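Local coordinates for protein serine protease pet (Escherichia coli, PDB 4OM9) that acts as a secreted serine protease and enterotoxin of enteroaggregative E. coli, probably cleaving the host cytoskeletal protein alpha-fodrin, at residues Gly116-Phe121 and Glu219-Leu224. Residues are numbered along the deposited sequence; the frame is centred on the assembly and turned at random.
Sequences GADTSF and EDKWVL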
# COMPACT_ATOMS: atom_id res chain seq x y z
N GLY A 116 9.44 2.88 26.07
CA GLY A 116 9.87 1.92 27.08
C GLY A 116 8.86 0.82 27.35
O GLY A 116 7.71 0.91 26.92
N ALA A 117 9.26 -0.22 28.07
CA ALA A 117 8.34 -1.32 28.32
C ALA A 117 7.43 -0.98 29.50
O ALA A 117 7.80 -0.19 30.37
CB ALA A 117 9.10 -2.62 28.57
N ASP A 118 6.23 -1.58 29.52
CA ASP A 118 5.30 -1.44 30.64
C ASP A 118 5.86 -2.17 31.87
O ASP A 118 6.29 -3.30 31.77
CB ASP A 118 3.92 -1.99 30.26
CG ASP A 118 2.94 -2.00 31.43
OD1 ASP A 118 3.08 -2.84 32.36
OD2 ASP A 118 2.01 -1.18 31.42
N THR A 119 5.84 -1.50 33.02
CA THR A 119 6.43 -2.02 34.25
C THR A 119 5.39 -2.38 35.32
O THR A 119 5.68 -2.26 36.51
CB THR A 119 7.40 -0.99 34.89
OG1 THR A 119 6.75 0.29 34.94
CG2 THR A 119 8.68 -0.86 34.08
N SER A 120 4.20 -2.81 34.92
CA SER A 120 3.16 -3.10 35.90
C SER A 120 3.13 -4.56 36.40
O SER A 120 2.11 -5.02 36.92
CB SER A 120 1.80 -2.74 35.31
OG SER A 120 1.45 -3.68 34.31
N PHE A 121 4.22 -5.31 36.23
CA PHE A 121 4.25 -6.66 36.78
C PHE A 121 4.48 -6.67 38.29
O PHE A 121 5.43 -6.08 38.79
CB PHE A 121 5.32 -7.52 36.12
CG PHE A 121 5.36 -8.93 36.66
CD1 PHE A 121 4.32 -9.81 36.39
CD2 PHE A 121 6.39 -9.35 37.47
CE1 PHE A 121 4.32 -11.08 36.91
CE2 PHE A 121 6.41 -10.63 37.99
CZ PHE A 121 5.37 -11.50 37.71
N GLU A 219 -5.87 -6.08 30.79
CA GLU A 219 -5.44 -4.78 30.29
C GLU A 219 -5.05 -4.90 28.83
O GLU A 219 -4.82 -3.89 28.17
CB GLU A 219 -4.28 -4.24 31.12
CG GLU A 219 -4.54 -4.22 32.62
CD GLU A 219 -5.41 -3.05 33.07
OE1 GLU A 219 -6.48 -2.81 32.46
OE2 GLU A 219 -5.03 -2.36 34.03
N ASP A 220 -4.98 -6.13 28.34
CA ASP A 220 -4.63 -6.43 26.96
C ASP A 220 -3.35 -5.70 26.54
O ASP A 220 -3.35 -4.84 25.66
CB ASP A 220 -5.79 -6.07 26.03
CG ASP A 220 -7.09 -6.73 26.46
OD1 ASP A 220 -7.25 -7.96 26.25
OD2 ASP A 220 -7.95 -6.02 27.02
N LYS A 221 -2.26 -6.04 27.22
CA LYS A 221 -0.97 -5.41 26.96
C LYS A 221 0.19 -6.29 27.39
O LYS A 221 0.12 -7.01 28.38
CB LYS A 221 -0.89 -4.08 27.69
CG LYS A 221 -1.11 -4.19 29.20
CD LYS A 221 -0.69 -2.91 29.91
CE LYS A 221 -0.78 -3.07 31.43
NZ LYS A 221 -0.32 -1.83 32.12
N TRP A 222 1.29 -6.21 26.64
CA TRP A 222 2.52 -6.88 27.03
C TRP A 222 3.25 -6.11 28.14
O TRP A 222 3.38 -4.88 28.12
CB TRP A 222 3.44 -7.06 25.83
CG TRP A 222 2.92 -8.09 24.89
CD1 TRP A 222 2.16 -7.88 23.79
CD2 TRP A 222 3.09 -9.50 25.00
NE1 TRP A 222 1.86 -9.08 23.19
CE2 TRP A 222 2.42 -10.09 23.92
CE3 TRP A 222 3.76 -10.33 25.92
CZ2 TRP A 222 2.39 -11.47 23.71
CZ3 TRP A 222 3.74 -11.69 25.72
CH2 TRP A 222 3.05 -12.25 24.62
N VAL A 223 3.75 -6.88 29.10
CA VAL A 223 4.26 -6.34 30.32
C VAL A 223 5.65 -6.89 30.48
O VAL A 223 5.89 -8.04 30.13
CB VAL A 223 3.32 -6.72 31.49
CG1 VAL A 223 4.06 -6.94 32.80
CG2 VAL A 223 2.20 -5.70 31.61
N LEU A 224 6.58 -6.08 30.98
CA LEU A 224 7.91 -6.58 31.26
C LEU A 224 7.91 -7.46 32.51
O LEU A 224 7.80 -6.93 33.62
CB LEU A 224 8.88 -5.43 31.45
CG LEU A 224 10.36 -5.77 31.58
CD1 LEU A 224 10.91 -6.28 30.26
CD2 LEU A 224 11.10 -4.51 32.05
O HOH W 1 5.95 -3.88 27.46
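V223 CG2 lies over one face of the flat D118 carboxylate, 3.1 Å from D118 OD1. K221 NZ comes to D118 OD2 at 2.5 Å, on the syn side and tilted 34° out of the plane toward that same face, making a short salt bridge. The other face is turned to the backbone of S120, whose N donates to D118 OD1 over 2.8 Å and closes an Asx turn. S120 OG also donates to OD1, on its syn lone pair. Two bonds from S120 grip one oxygen and help fix the rotation of the carboxylate. K221 NZ also makes a weak bond to S120 OG.

This is loop-to-strand packing in a peptidase of clan PA, the chymotrypsin-like fold. Loop 116-121 follows strand 102-107, the middle strand of a five-stranded antiparallel sheet. Residues 117-121 run at 87° to residues 221-224, the start of strand 221-232 in the second sheet. D118 CG, anti to the backbone N (chi1 174°), comes 3.8 Å from V223 CG2. The K221 chain, extended beyond CG, carries NZ to OD2, and the D118 and K221 side chains cross at about a right angle. K221 is part of a G1 beta bulge: it and D220 both face D216.

The two aromatic rings lead away from the opposite segment. F121 packs on I130 of helix 127-134, and F121 CB rests on V223 CG1 at 3.6 Å. The W222 indole meets the rings of F215 and F148, and its NE1 bonds to P46 O. L224 and A117 touch through their CB atoms, and both also touch T60 of strand 60-63, so the contact ties the two sheets together. One water accepts from D118 N and donates to W222 O. Between the backbones, L224 N donates to D118 O over 2.9 Å.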